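Local atomic coordinates of anabena Tic22 (Anabaena sp., PDB entry 4EV1), a protein that is a cyanobacterial member of the Tic22-like family that probably acts as a chaperone in protein transport, perhaps at thylakoids. Residues V14-V19 with G86-Q91. Residues are numbered along the deposited sequence; the frame is centred on the assembly and turned at random.
Sequences VPIYLV and GVIYQQ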
ATOM      1  N   VAL A  14      -2.814  -6.301   2.722  1.00 29.40           N
ATOM      2  CA  VAL A  14      -1.690  -5.739   1.977  1.00 26.76           C
ATOM      3  C   VAL A  14      -0.462  -5.777   2.868  1.00 25.78           C
ATOM      4  O   VAL A  14      -0.451  -5.137   3.928  1.00 26.36           O
ATOM      5  CB  VAL A  14      -2.002  -4.302   1.561  1.00 25.47           C
ATOM      6  CG1 VAL A  14      -0.889  -3.694   0.752  1.00 24.44           C
ATOM      7  CG2 VAL A  14      -3.350  -4.228   0.772  1.00 25.74           C
ATOM      8  N   PRO A  15       0.577  -6.496   2.456  1.00 25.69           N
ATOM      9  CA  PRO A  15       1.823  -6.420   3.232  1.00 25.60           C
ATOM     10  C   PRO A  15       2.657  -5.179   2.869  1.00 24.81           C
ATOM     11  O   PRO A  15       2.718  -4.774   1.722  1.00 24.02           O
ATOM     12  CB  PRO A  15       2.560  -7.702   2.857  1.00 26.75           C
ATOM     13  CG  PRO A  15       2.122  -8.003   1.510  1.00 26.41           C
ATOM     14  CD  PRO A  15       0.710  -7.404   1.308  1.00 26.45           C
ATOM     15  N   ILE A  16       3.299  -4.600   3.876  1.00 23.84           N
ATOM     16  CA  ILE A  16       4.152  -3.470   3.707  1.00 24.47           C
ATOM     17  C   ILE A  16       5.511  -3.968   4.146  1.00 23.54           C
ATOM     18  O   ILE A  16       5.613  -4.695   5.135  1.00 25.78           O
ATOM     19  CB  ILE A  16       3.686  -2.315   4.620  1.00 24.77           C
ATOM     20  CG1 ILE A  16       2.241  -1.917   4.263  1.00 26.82           C
ATOM     21  CG2 ILE A  16       4.677  -1.108   4.552  1.00 25.67           C
ATOM     22  CD1 ILE A  16       2.028  -1.301   2.894  1.00 26.56           C
ATOM     23  N   TYR A  17       6.560  -3.606   3.442  1.00 23.24           N
ATOM     24  CA  TYR A  17       7.933  -4.093   3.795  1.00 22.11           C
ATOM     25  C   TYR A  17       8.770  -2.977   4.462  1.00 22.13           C
ATOM     26  O   TYR A  17       8.933  -1.919   3.909  1.00 23.56           O
ATOM     27  CB  TYR A  17       8.569  -4.639   2.534  1.00 22.54           C
ATOM     28  CG  TYR A  17       7.709  -5.710   1.918  1.00 22.14           C
ATOM     29  CD1 TYR A  17       7.629  -6.965   2.489  1.00 24.92           C
ATOM     30  CD2 TYR A  17       6.937  -5.458   0.808  1.00 19.99           C
ATOM     31  CE1 TYR A  17       6.831  -7.950   1.953  1.00 25.11           C
ATOM     32  CE2 TYR A  17       6.104  -6.449   0.263  1.00 25.82           C
ATOM     33  CZ  TYR A  17       6.054  -7.705   0.866  1.00 25.13           C
ATOM     34  OH  TYR A  17       5.262  -8.714   0.343  1.00 25.70           O
ATOM     35  N   LEU A  18       9.205  -3.206   5.692  1.00 20.87           N
ATOM     36  CA  LEU A  18       9.969  -2.287   6.463  1.00 22.54           C
ATOM     37  C   LEU A  18      11.402  -2.771   6.494  1.00 22.65           C
ATOM     38  O   LEU A  18      11.646  -3.989   6.386  1.00 24.39           O
ATOM     39  CB  LEU A  18       9.426  -2.214   7.873  1.00 23.55           C
ATOM     40  CG  LEU A  18       8.007  -1.645   8.033  1.00 25.84           C
ATOM     41  CD1 LEU A  18       7.749  -1.452   9.541  1.00 28.68           C
ATOM     42  CD2 LEU A  18       7.781  -0.314   7.213  1.00 26.30           C
ATOM     43  N   VAL A  19      12.329  -1.825   6.513  1.00 21.96           N
ATOM     44  CA  VAL A  19      13.733  -2.129   6.765  1.00 22.15           C
ATOM     45  C   VAL A  19      13.974  -2.047   8.264  1.00 22.94           C
ATOM     46  O   VAL A  19      13.821  -0.972   8.903  1.00 21.92           O
ATOM     47  CB  VAL A  19      14.685  -1.207   5.997  1.00 21.87           C
ATOM     48  CG1 VAL A  19      16.159  -1.475   6.424  1.00 21.54           C
ATOM     49  CG2 VAL A  19      14.541  -1.393   4.515  1.00 21.00           C
ATOM     50  N   GLY A  86      -2.836  -2.663   7.787  1.00 24.03           N
ATOM     51  CA  GLY A  86      -3.756  -2.250   8.858  1.00 25.18           C
ATOM     52  C   GLY A  86      -3.127  -2.054  10.208  1.00 25.50           C
ATOM     53  O   GLY A  86      -3.547  -1.186  10.967  1.00 25.65           O
ATOM     54  N   VAL A  87      -2.052  -2.793  10.490  1.00 25.55           N
ATOM     55  CA  VAL A  87      -1.297  -2.598  11.713  1.00 25.44           C
ATOM     56  C   VAL A  87      -0.617  -1.231  11.732  1.00 25.82           C
ATOM     57  O   VAL A  87      -0.646  -0.519  12.725  1.00 26.54           O
ATOM     58  CB  VAL A  87      -0.238  -3.702  11.879  1.00 25.60           C
ATOM     59  CG1 VAL A  87       0.626  -3.453  13.105  1.00 26.35           C
ATOM     60  CG2 VAL A  87      -0.942  -5.089  11.985  1.00 26.87           C
ATOM     61  N   ILE A  88       0.001  -0.854  10.623  1.00 26.11           N
ATOM     62  CA  ILE A  88       0.564   0.474  10.487  1.00 25.63           C
ATOM     63  C   ILE A  88      -0.499   1.565  10.570  1.00 25.18           C
ATOM     64  O   ILE A  88      -0.303   2.555  11.272  1.00 27.14           O
ATOM     65  CB  ILE A  88       1.389   0.576   9.173  1.00 25.58           C
ATOM     66  CG1 ILE A  88       2.583  -0.390   9.229  1.00 26.85           C
ATOM     67  CG2 ILE A  88       1.892   2.010   8.960  1.00 26.44           C
ATOM     68  CD1 ILE A  88       3.395  -0.414   7.948  1.00 28.56           C
ATOM     69  N   TYR A  89      -1.592   1.413   9.834  1.00 27.29           N
ATOM     70  CA  TYR A  89      -2.733   2.332   9.908  1.00 28.71           C
ATOM     71  C   TYR A  89      -3.172   2.528  11.387  1.00 29.78           C
ATOM     72  O   TYR A  89      -3.215   3.649  11.907  1.00 29.10           O
ATOM     73  CB  TYR A  89      -3.914   1.755   9.111  1.00 30.19           C
ATOM     74  CG  TYR A  89      -5.216   2.544   9.256  1.00 33.89           C
ATOM     75  CD1 TYR A  89      -5.339   3.810   8.721  1.00 38.07           C
ATOM     76  CD2 TYR A  89      -6.302   2.007   9.949  1.00 37.34           C
ATOM     77  CE1 TYR A  89      -6.539   4.544   8.862  1.00 41.60           C
ATOM     78  CE2 TYR A  89      -7.481   2.706  10.102  1.00 40.87           C
ATOM     79  CZ  TYR A  89      -7.612   3.968   9.540  1.00 41.65           C
ATOM     80  OH  TYR A  89      -8.802   4.652   9.698  1.00 45.41           O
ATOM     81  N   GLN A  90      -3.434   1.413  12.060  1.00 29.38           N
ATOM     82  CA  GLN A  90      -3.877   1.439  13.453  1.00 31.18           C
ATOM     83  C   GLN A  90      -2.874   2.118  14.358  1.00 31.11           C
ATOM     84  O   GLN A  90      -3.227   2.982  15.165  1.00 31.97           O
ATOM     85  CB  GLN A  90      -4.183   0.004  13.915  1.00 31.36           C
ATOM     86  CG  GLN A  90      -4.635  -0.103  15.363  1.00 35.44           C
ATOM     87  CD  GLN A  90      -4.813  -1.536  15.773  1.00 39.89           C
ATOM     88  OE1 GLN A  90      -3.834  -2.282  15.974  1.00 46.10           O
ATOM     89  NE2 GLN A  90      -6.056  -1.948  15.880  1.00 44.94           N
ATOM     90  N   GLN A  91      -1.603   1.788  14.185  1.00 31.84           N
ATOM     91  CA  GLN A  91      -0.576   2.415  14.976  1.00 32.16           C
ATOM     92  C   GLN A  91      -0.574   3.946  14.775  1.00 32.08           C
ATOM     93  O   GLN A  91      -0.463   4.721  15.745  1.00 31.61           O
ATOM     94  CB  GLN A  91       0.786   1.828  14.666  1.00 31.82           C
ATOM     95  CG  GLN A  91       1.867   2.488  15.481  1.00 35.42           C
ATOM     96  CD  GLN A  91       3.208   1.833  15.400  1.00 39.62           C
ATOM     97  OE1 GLN A  91       3.333   0.613  15.486  1.00 43.96           O
ATOM     98  NE2 GLN A  91       4.241   2.654  15.257  1.00 41.01           N
TER
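The hydroxyl OH of Tyr89 is gripped by two hydrogen bonds, with Glu4 OE2 and Gln197 NE2, while the preceding residue, Ile88, turns to the strand and touches Ile16 and Leu18. This part of the Tic22 fold exemplifies α/β packing: one helical turn presents an aliphatic side chain to the sheet, and its next residue, Tyr89, faces helix 4-11 and touches Ile7 and Leu11. Strand 15-20 pairs antiparallel with strand 79-84, which leads straight into helix 85-94, so the helix folds back over a face of the sheet that it has just left. Hydrogen bonds from Gln90 N to Gly86 O (2.8 Å) and from Gln91 N to Val87 O (2.9 Å) hold its turn.

The meeting itself is small and wholly apolar, burying 113 Å² with no hydrogen bond between the segments. Ile88 is extended along its longer branch (chi2 177°), which carries CD1 out from the helix. That methyl arrives over the flank of Ile16, 3.7 Å from CG2 and 3.8 Å from CB, the two side chains running at a slant to each other. In Ile16, chi1 of -60° sets CG2 anti to the backbone N, and chi2 of -66° leaves CD1 farther off, 5.3 Å from Ile88 CD1. Val83, on the partner strand, touches both Ile88 and Leu18 and continues the apolar surface. Tyr17, between the two strand contacts, points away from the helix and reaches Ala54 and Arg51 of helix 51-63, its hydroxyl sharing a hydrogen bond with Ser215 OG. The side chain of Leu18 lies about 4 Å from a bound 1,2-ethanediol, probably a crystallisation additive. Across the strand's two-residue repeat, Leu18 CD2 stands 4.2 Å from Ile16 CG2 and makes a looser contact with Ile88 CD1, at 4.4 Å.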